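Local structure of coenzyme F420-dependent N(5),N(10)-methenyltetrahydromethanopterin reductase-related protein (Desulfurobacterium thermolithotrophum DSM 11699, 6HUZ) at residues Val37-Asp45 / Lys182-Glu190; Thr73-Glu81 / Lys98-Leu107. The protein binds the iron-guanylylpyridinol cofactor and, as a bacterial paralog of [Fe]-hydrogenase, uses tetrahydrofolate derivatives as substrates. All coordinates share one frame; numbering follows the deposited sequence. Where two conformers were deposited one is given.

Contact 1. Residues Val37-Asp45 / Lys182-Glu190. With EDO (1,2-ethanediol), chain F.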
# COMPACT_ATOMS: atom_id res chain seq x y z
N VAL A 37 -22.98 9.24 -27.64
CA VAL A 37 -23.35 8.52 -28.86
C VAL A 37 -23.89 7.13 -28.50
O VAL A 37 -24.92 6.71 -29.04
CB VAL A 37 -22.15 8.45 -29.84
CG1 VAL A 37 -22.32 7.31 -30.85
CG2 VAL A 37 -21.97 9.79 -30.56
N GLU A 38 -23.21 6.42 -27.59
CA GLU A 38 -23.67 5.09 -27.19
C GLU A 38 -25.03 5.12 -26.51
O GLU A 38 -25.84 4.24 -26.78
CB GLU A 38 -22.63 4.42 -26.25
CG GLU A 38 -21.42 3.92 -27.01
CD GLU A 38 -20.20 3.54 -26.19
OE1 GLU A 38 -19.14 3.31 -26.81
OE2 GLU A 38 -20.29 3.47 -24.94
N PHE A 39 -25.27 6.09 -25.61
CA PHE A 39 -26.55 6.17 -24.90
C PHE A 39 -27.65 6.53 -25.93
O PHE A 39 -28.77 6.02 -25.87
CB PHE A 39 -26.48 7.22 -23.75
CG PHE A 39 -25.48 6.98 -22.63
CD1 PHE A 39 -25.32 5.72 -22.07
CD2 PHE A 39 -24.71 8.02 -22.13
CE1 PHE A 39 -24.40 5.50 -21.04
CE2 PHE A 39 -23.79 7.79 -21.10
CZ PHE A 39 -23.65 6.54 -20.56
N ALA A 40 -27.32 7.41 -26.89
CA ALA A 40 -28.25 7.82 -27.94
C ALA A 40 -28.57 6.62 -28.83
O ALA A 40 -29.74 6.42 -29.20
CB ALA A 40 -27.64 8.96 -28.75
N LYS A 41 -27.56 5.79 -29.17
CA LYS A 41 -27.80 4.61 -30.02
C LYS A 41 -28.72 3.61 -29.30
O LYS A 41 -29.54 2.99 -29.95
CB LYS A 41 -26.48 3.94 -30.45
CG LYS A 41 -25.82 4.66 -31.62
CD LYS A 41 -24.38 4.19 -31.81
CE LYS A 41 -23.88 4.45 -33.21
NZ LYS A 41 -22.45 4.86 -33.23
N ALA A 42 -28.59 3.50 -27.96
CA ALA A 42 -29.42 2.61 -27.15
C ALA A 42 -30.88 3.10 -27.13
O ALA A 42 -31.77 2.34 -26.74
CB ALA A 42 -28.88 2.51 -25.74
N GLY A 43 -31.12 4.34 -27.53
CA GLY A 43 -32.47 4.91 -27.60
C GLY A 43 -32.81 5.90 -26.50
O GLY A 43 -33.97 6.25 -26.34
N HIS A 44 -31.79 6.36 -25.74
CA HIS A 44 -31.99 7.35 -24.68
C HIS A 44 -32.09 8.72 -25.31
O HIS A 44 -31.69 8.91 -26.46
CB HIS A 44 -30.86 7.27 -23.61
CG HIS A 44 -30.98 6.00 -22.83
ND1 HIS A 44 -31.94 5.86 -21.84
CD2 HIS A 44 -30.34 4.82 -22.98
CE1 HIS A 44 -31.81 4.62 -21.40
NE2 HIS A 44 -30.89 3.96 -22.08
N ASP A 45 -32.64 9.68 -24.58
CA ASP A 45 -32.79 11.05 -25.06
C ASP A 45 -31.57 11.76 -24.47
O ASP A 45 -31.54 12.13 -23.30
CB ASP A 45 -34.13 11.62 -24.62
CG ASP A 45 -35.30 10.94 -25.33
OD1 ASP A 45 -35.22 10.73 -26.56
OD2 ASP A 45 -36.30 10.61 -24.65
N LYS A 182 -28.74 0.42 -15.85
CA LYS A 182 -29.44 0.32 -17.13
C LYS A 182 -28.64 1.04 -18.23
O LYS A 182 -28.45 0.49 -19.31
CB LYS A 182 -30.87 0.85 -17.01
CG LYS A 182 -31.72 0.61 -18.25
CD LYS A 182 -33.21 0.77 -17.96
CE LYS A 182 -34.01 1.33 -19.13
NZ LYS A 182 -33.77 0.59 -20.40
N LEU A 183 -28.12 2.26 -17.95
CA LEU A 183 -27.32 2.97 -18.95
C LEU A 183 -26.17 2.05 -19.40
O LEU A 183 -25.91 1.94 -20.60
CB LEU A 183 -26.78 4.32 -18.41
CG LEU A 183 -27.83 5.42 -18.30
CD1 LEU A 183 -27.24 6.71 -17.74
CD2 LEU A 183 -28.50 5.69 -19.64
N ALA A 184 -25.51 1.35 -18.43
CA ALA A 184 -24.43 0.44 -18.72
C ALA A 184 -24.89 -0.79 -19.52
O ALA A 184 -24.39 -1.03 -20.62
CB ALA A 184 -23.77 -0.02 -17.41
N THR A 185 -25.87 -1.54 -19.01
CA THR A 185 -26.34 -2.74 -19.74
C THR A 185 -27.02 -2.37 -21.10
O THR A 185 -26.86 -3.10 -22.07
CB THR A 185 -27.21 -3.64 -18.84
OG1 THR A 185 -28.41 -2.95 -18.50
CG2 THR A 185 -26.49 -4.11 -17.57
N ASP A 186 -27.72 -1.22 -21.20
CA ASP A 186 -28.34 -0.83 -22.47
C ASP A 186 -27.29 -0.60 -23.54
O ASP A 186 -27.60 -0.74 -24.72
CB ASP A 186 -29.19 0.46 -22.35
CG ASP A 186 -30.55 0.21 -21.73
OD1 ASP A 186 -30.84 -0.95 -21.38
OD2 ASP A 186 -31.32 1.19 -21.59
N THR A 187 -26.05 -0.25 -23.13
CA THR A 187 -24.99 0.03 -24.11
C THR A 187 -23.98 -1.11 -24.24
O THR A 187 -22.90 -0.92 -24.81
CB THR A 187 -24.36 1.41 -23.78
OG1 THR A 187 -23.86 1.43 -22.44
CG2 THR A 187 -25.36 2.54 -23.95
N GLY A 188 -24.37 -2.29 -23.74
CA GLY A 188 -23.57 -3.51 -23.78
C GLY A 188 -22.39 -3.52 -22.83
O GLY A 188 -21.46 -4.31 -23.03
N LYS A 189 -22.39 -2.66 -21.80
CA LYS A 189 -21.28 -2.59 -20.84
C LYS A 189 -21.62 -3.31 -19.57
O LYS A 189 -22.76 -3.30 -19.15
CB LYS A 189 -20.97 -1.13 -20.46
CG LYS A 189 -20.90 -0.16 -21.60
CD LYS A 189 -19.84 -0.51 -22.59
CE LYS A 189 -19.70 0.61 -23.58
NZ LYS A 189 -18.99 0.18 -24.80
N GLU A 190 -20.62 -3.92 -18.92
CA GLU A 190 -20.82 -4.61 -17.66
C GLU A 190 -20.96 -3.54 -16.58
O GLU A 190 -20.15 -2.62 -16.56
CB GLU A 190 -19.57 -5.47 -17.38
CG GLU A 190 -19.67 -6.38 -16.17
CD GLU A 190 -20.60 -7.56 -16.37
OE1 GLU A 190 -21.36 -7.89 -15.42
OE2 GLU A 190 -20.57 -8.14 -17.47
C1 EDO F . -30.74 -2.65 -15.63
O1 EDO F . -29.49 -3.17 -16.10
C2 EDO F . -30.53 -1.92 -14.29
O2 EDO F . -31.73 -1.34 -13.79
O HOH W 1 -22.08 3.70 -22.81
O HOH W 2 -19.85 0.82 -27.63
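Two helix C-termini of the Rossmann-like N-terminal domain, each closed by a Schellman motif with Gly-43 or Gly-188 at positive phi, meet where Ala-42 and His-44 pack against Leu-183, Asp-186 and Thr-187. His-44 NE2 donates to Asp-186 OD2 at 2.8 Å with an N-H...O angle of 145°, the ring and carboxylate planes nearly coplanar. The imidazole meets the anti lone pair of Asp-186 OD2, while Lys-182 NZ takes the syn one in a salt bridge of 2.8 Å, so a single oxygen accepts from two donors. Leu-183 CD2 sits over the middle of the histidine ring, 3.8 Å from its centroid, in a CH-pi contact, and ND1 is hydrogen-bonded to the N terminus at Met-1. A leucine in place of His-44 would probably leave both Asp-186 and the Met-1 amine without this mate. Further in, Phe-39 CE1 lies 3.7 Å from Leu-183 CB. With Thr-187 OG1 between the backbone N and the carbonyl carbon (chi1 57°), CG2 faces helix 32-41, 3.3 Å from Glu-38 O, and also touches Phe-39. At the outer end Glu-38 OE2 forms a salt bridge of 3.5 Å with Lys-189 NZ, which also donates to His-156 O; a water links the same OE2 to Thr-187 OG1. Both helices belong to beta-alpha-beta crossovers: 32-41 is the last helix before strand 45-49, and helix 174-186 joins strands 158-163 and 190-195.

Contact 2. Residues Thr73-Glu81 / Lys98-Leu107; sequences TDDIEAAKE and KIAETILPYL. With FE9 (iron-guanylyl pyridinol cofactor), chain B.
Ala-79 fills the apolar centre, its CB lying 3.7 Å from Ile-103 CB and equally close to Leu-107 CD2, with the CB of Tyr-106 also against it. The small side chain lets the two backbones come close here, although the axes of helices 75-79 and 98-103 stay 9.5 Å apart at a crossing angle of -54°. Beside it, Ile-76 is split between two partners: with CG1 next to the backbone N (chi1 -74°), that branch meets Thr-102 CG2 at 3.5 Å, whereas the CG2 methyl stands over the centre of the Tyr-106 ring, 3.4 Å from its centroid, a close CH-pi contact. Lys-80 runs alongside the same ring, CE 3.6 Å from CD1 of Tyr-106, and its NZ forms a salt bridge with Glu-77. Asp-74 is the N-cap of helix 75-79, its OD1 accepting from Glu-77 N. At the polar edge Asp-75 grips the guanine of the iron-guanylylpyridinol cofactor with both oxygens: N1A donates to OD2 at 3.0 Å and 178°, N2A to OD1, which Ser-49 OG also bonds. Ile-99 CD1 lies against the base, 3.4 Å from N1A, and Lys-98 NZ reaches O6A through a weak bond. Beneath the pair lies the parallel sheet, where Tyr-6 of strand 2-6 touches Ala-79, Ile-99 and Ile-103, Ala-85 of strand 84-87 supports Ile-103 and Leu-107, and Ile-113 of strand 112-115 meets Leu-107.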
# COMPACT_ATOMS: atom_id res chain seq x y z
N THR A 73 -24.15 24.46 -25.56
CA THR A 73 -23.09 25.11 -24.77
C THR A 73 -23.68 25.61 -23.44
O THR A 73 -22.94 26.11 -22.59
CB THR A 73 -22.46 26.32 -25.51
OG1 THR A 73 -23.45 27.34 -25.68
CG2 THR A 73 -21.84 25.95 -26.85
N ASP A 74 -25.01 25.49 -23.26
CA ASP A 74 -25.74 25.95 -22.08
C ASP A 74 -25.91 24.81 -21.08
O ASP A 74 -26.75 23.93 -21.26
CB ASP A 74 -27.11 26.49 -22.54
CG ASP A 74 -27.84 27.35 -21.53
OD1 ASP A 74 -27.56 27.21 -20.31
OD2 ASP A 74 -28.71 28.15 -21.95
N ASP A 75 -25.11 24.84 -20.01
CA ASP A 75 -25.13 23.82 -18.96
C ASP A 75 -26.41 23.86 -18.16
O ASP A 75 -26.94 22.81 -17.81
CB ASP A 75 -23.95 24.01 -18.00
CG ASP A 75 -22.57 23.67 -18.54
OD1 ASP A 75 -22.49 23.09 -19.64
OD2 ASP A 75 -21.57 23.99 -17.86
N ILE A 76 -26.92 25.06 -17.87
CA ILE A 76 -28.16 25.20 -17.11
C ILE A 76 -29.35 24.66 -17.91
O ILE A 76 -30.18 23.93 -17.38
CB ILE A 76 -28.40 26.67 -16.66
CG1 ILE A 76 -27.44 27.03 -15.50
CG2 ILE A 76 -29.86 26.87 -16.25
CD1 ILE A 76 -27.57 28.47 -15.01
N GLU A 77 -29.44 25.02 -19.18
CA GLU A 77 -30.56 24.54 -19.98
C GLU A 77 -30.45 23.04 -20.17
O GLU A 77 -31.47 22.35 -20.19
CB GLU A 77 -30.65 25.27 -21.32
CG GLU A 77 -31.43 26.57 -21.23
CD GLU A 77 -32.89 26.40 -20.83
OE1 GLU A 77 -33.60 25.62 -21.50
OE2 GLU A 77 -33.31 27.05 -19.85
N ALA A 78 -29.22 22.52 -20.29
CA ALA A 78 -28.98 21.10 -20.48
C ALA A 78 -29.42 20.27 -19.26
O ALA A 78 -29.69 19.08 -19.40
CB ALA A 78 -27.50 20.86 -20.74
N ALA A 79 -29.49 20.89 -18.08
CA ALA A 79 -29.88 20.19 -16.84
C ALA A 79 -31.40 20.03 -16.66
O ALA A 79 -31.83 19.07 -16.04
CB ALA A 79 -29.32 20.94 -15.64
N LYS A 80 -32.18 20.97 -17.19
CA LYS A 80 -33.64 21.05 -17.08
C LYS A 80 -34.43 19.74 -17.13
O LYS A 80 -35.33 19.56 -16.29
CB LYS A 80 -34.21 22.03 -18.11
CG LYS A 80 -33.61 23.44 -18.06
CD LYS A 80 -34.34 24.39 -17.12
CE LYS A 80 -33.71 25.76 -17.15
NZ LYS A 80 -34.72 26.85 -17.13
N GLU A 81 -34.15 18.82 -18.07
CA GLU A 81 -34.94 17.56 -18.05
C GLU A 81 -34.04 16.34 -17.72
O GLU A 81 -34.47 15.19 -17.85
CB GLU A 81 -35.67 17.29 -19.38
CG GLU A 81 -36.18 18.52 -20.10
CD GLU A 81 -36.58 18.20 -21.52
OE1 GLU A 81 -37.80 18.01 -21.76
OE2 GLU A 81 -35.68 18.13 -22.39
N LYS A 98 -17.94 23.98 -10.07
CA LYS A 98 -18.73 25.05 -10.63
C LYS A 98 -19.95 24.51 -11.37
O LYS A 98 -21.07 24.92 -11.09
CB LYS A 98 -17.85 25.90 -11.57
CG LYS A 98 -18.51 27.20 -12.03
CD LYS A 98 -18.34 27.43 -13.53
CE LYS A 98 -19.40 26.72 -14.34
NZ LYS A 98 -19.09 26.68 -15.79
N ILE A 99 -19.73 23.58 -12.31
CA ILE A 99 -20.82 23.00 -13.11
C ILE A 99 -21.86 22.34 -12.21
O ILE A 99 -23.05 22.59 -12.37
CB ILE A 99 -20.26 21.99 -14.16
CG1 ILE A 99 -19.34 22.71 -15.18
CG2 ILE A 99 -21.39 21.28 -14.90
CD1 ILE A 99 -18.26 21.85 -15.72
N ALA A 100 -21.41 21.48 -11.27
CA ALA A 100 -22.33 20.79 -10.36
C ALA A 100 -23.17 21.76 -9.52
O ALA A 100 -24.36 21.53 -9.32
CB ALA A 100 -21.53 19.87 -9.45
N GLU A 101 -22.56 22.83 -9.03
CA GLU A 101 -23.28 23.79 -8.20
C GLU A 101 -24.29 24.59 -9.03
O GLU A 101 -25.36 24.93 -8.55
CB GLU A 101 -22.26 24.75 -7.57
CG GLU A 101 -22.77 25.55 -6.39
CD GLU A 101 -21.65 26.08 -5.50
OE1 GLU A 101 -21.93 26.41 -4.33
OE2 GLU A 101 -20.50 26.16 -5.98
N THR A 102 -23.93 24.88 -10.28
CA THR A 102 -24.77 25.66 -11.19
C THR A 102 -26.00 24.89 -11.67
O THR A 102 -27.07 25.47 -11.75
CB THR A 102 -23.89 26.15 -12.36
OG1 THR A 102 -22.82 26.93 -11.83
CG2 THR A 102 -24.65 26.96 -13.38
N ILE A 103 -25.85 23.58 -11.99
CA ILE A 103 -27.00 22.77 -12.48
C ILE A 103 -27.87 22.21 -11.37
O ILE A 103 -29.01 21.84 -11.62
CB ILE A 103 -26.51 21.61 -13.39
CG1 ILE A 103 -25.79 20.51 -12.57
CG2 ILE A 103 -25.67 22.16 -14.56
CD1 ILE A 103 -25.27 19.31 -13.36
N LEU A 104 -27.34 22.14 -10.15
CA LEU A 104 -28.07 21.60 -9.00
C LEU A 104 -29.55 22.09 -8.84
O LEU A 104 -30.41 21.25 -8.59
CB LEU A 104 -27.25 21.88 -7.72
CG LEU A 104 -27.62 21.12 -6.48
CD1 LEU A 104 -27.32 19.64 -6.64
CD2 LEU A 104 -26.83 21.65 -5.30
N PRO A 105 -29.89 23.38 -8.97
CA PRO A 105 -31.30 23.77 -8.80
C PRO A 105 -32.22 23.44 -9.97
O PRO A 105 -33.44 23.55 -9.81
CB PRO A 105 -31.25 25.30 -8.62
CG PRO A 105 -29.87 25.73 -8.96
CD PRO A 105 -29.01 24.54 -9.26
N TYR A 106 -31.66 23.05 -11.12
CA TYR A 106 -32.44 22.77 -12.33
C TYR A 106 -32.69 21.30 -12.64
O TYR A 106 -33.57 21.02 -13.45
CB TYR A 106 -31.73 23.40 -13.52
CG TYR A 106 -31.52 24.89 -13.35
CD1 TYR A 106 -32.50 25.79 -13.75
CD2 TYR A 106 -30.34 25.40 -12.82
CE1 TYR A 106 -32.31 27.16 -13.63
CE2 TYR A 106 -30.14 26.77 -12.69
CZ TYR A 106 -31.13 27.65 -13.10
OH TYR A 106 -30.99 29.02 -13.00
N LEU A 107 -31.94 20.36 -12.04
CA LEU A 107 -32.12 18.94 -12.33
C LEU A 107 -33.51 18.50 -11.91
O LEU A 107 -34.08 19.08 -10.98
CB LEU A 107 -31.01 18.10 -11.64
CG LEU A 107 -29.60 18.37 -12.16
CD1 LEU A 107 -28.51 17.81 -11.20
CD2 LEU A 107 -29.41 17.85 -13.57
O2 FE9 B . -8.60 11.15 -19.41
FE FE9 B . -10.81 9.36 -17.89
C1F FE9 B . -11.21 8.86 -19.61
O1F FE9 B . -11.46 8.55 -20.67
C2F FE9 B . -11.06 7.62 -17.37
O2F FE9 B . -11.26 6.55 -17.06
C8 FE9 B . -12.59 9.85 -17.43
O18 FE9 B . -13.43 9.04 -17.08
C7 FE9 B . -12.96 11.33 -17.48
C6 FE9 B . -11.81 12.01 -18.17
N1 FE9 B . -10.68 11.23 -18.46
C5 FE9 B . -11.89 13.43 -18.53
C5M FE9 B . -13.11 14.22 -18.15
C4 FE9 B . -10.74 14.05 -19.21
C3 FE9 B . -9.55 13.22 -19.52
C3M FE9 B . -8.34 13.77 -20.23
C2 FE9 B . -9.57 11.76 -19.12
O3P FE9 B . -10.82 15.39 -19.46
P1 FE9 B . -11.15 16.01 -20.91
O1P FE9 B . -10.90 15.02 -21.94
O2P FE9 B . -10.10 17.22 -21.15
O5' FE9 B . -12.68 16.46 -20.85
C5' FE9 B . -13.12 17.58 -20.09
C4' FE9 B . -14.19 18.27 -20.93
O4' FE9 B . -14.80 19.30 -20.17
C1' FE9 B . -15.15 20.36 -21.06
C2' FE9 B . -13.96 20.42 -22.00
O2' FE9 B . -14.24 21.10 -23.23
C3' FE9 B . -13.62 18.95 -22.18
O3' FE9 B . -14.22 18.38 -23.34
N9A FE9 B . -15.45 21.58 -20.29
C4A FE9 B . -16.67 21.85 -19.88
N3A FE9 B . -17.86 21.24 -20.08
C2A FE9 B . -18.97 21.82 -19.57
N2A FE9 B . -20.14 21.16 -19.76
N1A FE9 B . -18.97 22.98 -18.89
C6A FE9 B . -17.85 23.69 -18.69
O6A FE9 B . -17.86 24.76 -18.04
C5A FE9 B . -16.59 23.13 -19.18
N7A FE9 B . -15.29 23.50 -19.17
C8A FE9 B . -14.61 22.54 -19.84
O HOH W 3 -8.58 9.22 -17.67

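From the N terminus the chain passes through strand 2-6 and helix 32-41, which supplies the first half of contact 1, then through strands 45-49 and 70-72 to residues 73-81. Strand 84-87 and helix 95-103 follow, and contact 2 closes a short loop of 16 intervening residues. Contact 1 closes only after strands 112-115, 141-144 and 158-163, when residues 182-190 return to 37-45, so its 136-residue loop encloses contact 2 without crossing it. Their centres are 22 Å apart and they do not touch. They lie against opposite faces of strand 84-87: contact 1 against Val-84 and Ile-86, contact 2 against Ala-85 and Leu-87.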